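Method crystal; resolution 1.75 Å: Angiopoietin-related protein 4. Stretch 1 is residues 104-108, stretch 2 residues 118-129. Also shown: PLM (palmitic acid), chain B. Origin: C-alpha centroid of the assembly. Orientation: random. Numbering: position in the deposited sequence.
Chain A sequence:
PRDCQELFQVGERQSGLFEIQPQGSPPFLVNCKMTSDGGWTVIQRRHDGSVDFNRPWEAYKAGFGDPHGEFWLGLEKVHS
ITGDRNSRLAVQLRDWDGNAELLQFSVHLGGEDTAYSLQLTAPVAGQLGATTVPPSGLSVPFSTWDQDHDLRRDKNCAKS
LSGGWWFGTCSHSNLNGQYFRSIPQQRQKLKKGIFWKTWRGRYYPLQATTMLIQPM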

# COMPACT_ATOMS: atom_id res chain seq x y z
N GLN A 104 -3.64 11.08 -3.60
CA GLN A 104 -2.57 11.33 -2.66
C GLN A 104 -3.19 11.66 -1.32
O GLN A 104 -4.14 12.43 -1.26
CB GLN A 104 -1.68 12.50 -3.13
CG GLN A 104 -0.34 12.59 -2.50
CD GLN A 104 0.56 13.62 -3.21
OE1 GLN A 104 1.08 14.52 -2.58
NE2 GLN A 104 0.72 13.47 -4.50
N PHE A 105 -2.61 11.13 -0.26
CA PHE A 105 -3.11 11.36 1.11
C PHE A 105 -1.94 11.57 2.05
O PHE A 105 -0.94 10.93 1.87
CB PHE A 105 -3.84 10.12 1.63
CG PHE A 105 -4.92 9.59 0.74
CD1 PHE A 105 -6.19 10.12 0.78
CD2 PHE A 105 -4.67 8.59 -0.17
CE1 PHE A 105 -7.18 9.66 -0.05
CE2 PHE A 105 -5.65 8.14 -1.01
CZ PHE A 105 -6.91 8.67 -0.95
N SER A 106 -2.11 12.42 3.04
CA SER A 106 -1.09 12.57 4.07
C SER A 106 -1.35 11.53 5.14
O SER A 106 -2.47 11.39 5.58
CB SER A 106 -1.13 13.98 4.68
OG SER A 106 -0.76 14.91 3.68
N VAL A 107 -0.33 10.76 5.51
CA VAL A 107 -0.47 9.70 6.51
C VAL A 107 0.70 9.72 7.48
O VAL A 107 1.77 10.27 7.19
CB VAL A 107 -0.57 8.28 5.87
CG1 VAL A 107 -1.67 8.24 4.82
CG2 VAL A 107 0.78 7.89 5.22
N HIS A 108 0.51 9.07 8.63
CA HIS A 108 1.61 8.54 9.42
C HIS A 108 1.53 7.02 9.41
O HIS A 108 0.46 6.43 9.23
CB HIS A 108 1.56 9.05 10.88
CG HIS A 108 1.86 10.51 11.02
ND1 HIS A 108 0.95 11.49 10.73
CD2 HIS A 108 2.99 11.14 11.43
CE1 HIS A 108 1.50 12.68 10.96
NE2 HIS A 108 2.74 12.49 11.37
N LEU A 118 -1.78 2.43 9.81
CA LEU A 118 -1.91 3.69 9.10
C LEU A 118 -2.68 4.62 10.01
O LEU A 118 -3.76 4.25 10.51
CB LEU A 118 -2.65 3.50 7.79
CG LEU A 118 -2.28 4.28 6.55
CD1 LEU A 118 -0.78 4.28 6.31
CD2 LEU A 118 -3.04 3.62 5.39
N GLN A 119 -2.09 5.76 10.29
CA GLN A 119 -2.63 6.75 11.21
C GLN A 119 -3.11 7.94 10.39
O GLN A 119 -2.30 8.59 9.71
CB GLN A 119 -1.56 7.13 12.23
CG GLN A 119 -1.15 5.87 13.03
CD GLN A 119 0.25 5.93 13.61
OE1 GLN A 119 1.02 6.86 13.34
NE2 GLN A 119 0.59 4.90 14.38
N LEU A 120 -4.41 8.15 10.43
CA LEU A 120 -5.03 9.19 9.61
C LEU A 120 -5.62 10.30 10.47
O LEU A 120 -6.25 10.01 11.43
CB LEU A 120 -6.13 8.53 8.78
CG LEU A 120 -5.70 7.34 7.93
CD1 LEU A 120 -6.87 6.74 7.19
CD2 LEU A 120 -4.65 7.76 6.95
N THR A 121 -5.48 11.56 10.03
CA THR A 121 -6.25 12.63 10.68
C THR A 121 -7.72 12.54 10.29
O THR A 121 -8.10 11.84 9.36
CB THR A 121 -5.73 13.99 10.28
OG1 THR A 121 -5.93 14.14 8.88
CG2 THR A 121 -4.26 14.13 10.63
N ALA A 122 -8.59 13.26 11.01
CA ALA A 122 -10.00 13.19 10.64
C ALA A 122 -10.29 13.74 9.23
O ALA A 122 -11.08 13.11 8.50
CB ALA A 122 -10.83 13.91 11.71
N PRO A 123 -9.70 14.84 8.78
CA PRO A 123 -9.91 15.25 7.38
C PRO A 123 -9.46 14.20 6.37
O PRO A 123 -10.12 14.03 5.35
CB PRO A 123 -9.09 16.54 7.25
CG PRO A 123 -8.95 17.06 8.65
CD PRO A 123 -8.94 15.85 9.55
N VAL A 124 -8.32 13.54 6.59
CA VAL A 124 -7.87 12.53 5.62
C VAL A 124 -8.79 11.31 5.63
O VAL A 124 -9.16 10.78 4.57
CB VAL A 124 -6.40 12.16 5.89
CG1 VAL A 124 -5.99 10.99 5.03
CG2 VAL A 124 -5.50 13.39 5.63
N ALA A 125 -9.18 10.84 6.82
CA ALA A 125 -10.16 9.77 6.87
C ALA A 125 -11.42 10.17 6.13
O ALA A 125 -12.07 9.34 5.48
CB ALA A 125 -10.49 9.42 8.33
N GLY A 126 -11.78 11.46 6.20
CA GLY A 126 -12.94 11.93 5.45
C GLY A 126 -12.74 11.83 3.95
O GLY A 126 -13.67 11.45 3.21
N GLN A 127 -11.53 12.16 3.47
CA GLN A 127 -11.22 12.00 2.05
C GLN A 127 -11.41 10.56 1.61
O GLN A 127 -11.71 10.30 0.43
CB GLN A 127 -9.77 12.39 1.76
CG GLN A 127 -9.35 13.82 2.05
CD GLN A 127 -7.92 14.06 1.57
OE1 GLN A 127 -6.94 13.71 2.24
NE2 GLN A 127 -7.80 14.63 0.39
N LEU A 128 -11.19 9.61 2.51
CA LEU A 128 -11.29 8.20 2.18
C LEU A 128 -12.70 7.68 2.33
O LEU A 128 -12.95 6.51 2.03
CB LEU A 128 -10.31 7.39 3.04
CG LEU A 128 -8.82 7.54 2.71
CD1 LEU A 128 -7.97 7.16 3.88
CD2 LEU A 128 -8.43 6.69 1.47
N GLY A 129 -13.64 8.50 2.81
CA GLY A 129 -15.03 8.08 2.91
C GLY A 129 -15.57 7.95 4.32
O GLY A 129 -16.78 7.74 4.47
C1 PLM B . -15.88 1.81 3.58
O1 PLM B . -16.10 0.58 3.51
O2 PLM B . -16.21 2.61 2.70
C2 PLM B . -15.24 2.36 4.85
C3 PLM B . -14.34 3.56 4.77
C4 PLM B . -13.21 3.49 5.78
C5 PLM B . -11.96 4.26 5.43
C6 PLM B . -10.68 3.71 6.03
C7 PLM B . -9.44 4.00 5.22
C8 PLM B . -8.27 3.07 5.41
C9 PLM B . -8.22 1.97 4.42
CA PLM B . -6.91 1.75 3.77
CB PLM B . -6.45 2.81 2.86
CC PLM B . -5.01 2.71 2.58
CD PLM B . -4.53 3.47 1.42
CE PLM B . -5.07 4.85 1.40
CF PLM B . -4.14 5.92 1.84
CG PLM B . -4.57 6.56 3.12
O HOH W 1 -3.39 11.93 8.04
O HOH W 2 -4.30 14.28 2.41
O HOH W 3 -1.75 11.15 10.28

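How do the two backbones meet? Strand 104-108 and strand 118-120 pair at a single antiparallel bridge, where His-108 and Gln-119 exchange both backbone hydrogen bonds: His-108 N donates to Gln-119 O at 3.0 Å, and Gln-119 N to His-108 O at 2.8 Å, both nearly straight. The strand axes cross at 120°, well short of antiparallel, so the chains splay apart beyond this pair. Water takes over where direct bonding stops: water 1 accepts from Thr-121 N (2.9 Å) and donates to Ser-106 O (2.7 Å).

What do the side chains of the bridged pair do? His-108 and Gln-119 project from the same face of the sheet, both with chi1 in m. With chi2 at 155° (t) the Gln-119 chain is extended, and chi3 near -6° turns its amide oxygen to the CB side, leaving Gln-119 OE1 3.3 Å from His-108 CB. The end of His-108 leads away from the second stretch, yet water 3 ties its ring back to the bridge, lying 2.8 Å from His-108 ND1 and donating to Gln-119 O at 2.7 Å.

Why does Phe-105 reach the helix when its CA-to-CB bond points sideways? With chi1 at -53° (m) and chi2 at -84°, the ring comes nearer the second stretch, where it meets Val-124, Gln-127 and Leu-128. Leu-128, in the mt rotamer, lays its CD2 over one ring face, 3.8 Å from the centroid, a CH-pi contact; the closest approach is 3.5 Å from Phe-105 CZ to Leu-128 CD2. Val-124 points toward the strand, and its t rotamer places Val-124 CG1 4.1 Å from Phe-105 CB and 3.6 Å from Ser-106 O. Gln-127 OE1 sits near the ring plane, 3.9 Å from Phe-105 CD1, and accepts from water 2 at 2.7 Å; that water in turn accepts from Ser-106 N at 2.9 Å, so the glutamine serves the strand's backbone through a water.

What fills the space beside Val-107? Leu-118 and Leu-120 both start sideways and end nearer the first strand. Leu-120 is a regular mt, bringing Leu-120 CD2 to 3.7 Å from Val-107 CG1, whereas Leu-118 has chi1 at -144°, between wells, with Leu-118 CD1 4.0 Å from Val-107 CB. Its other methyl meets palmitic acid, Leu-118 CD2 lying 3.6 Å from PLM CC. The tail of the lipid also touches Phe-105 CD2 (3.4 Å to PLM CF) and Leu-128 CD1 (3.5 Å to PLM CG), so it extends the apolar packing between the stretches.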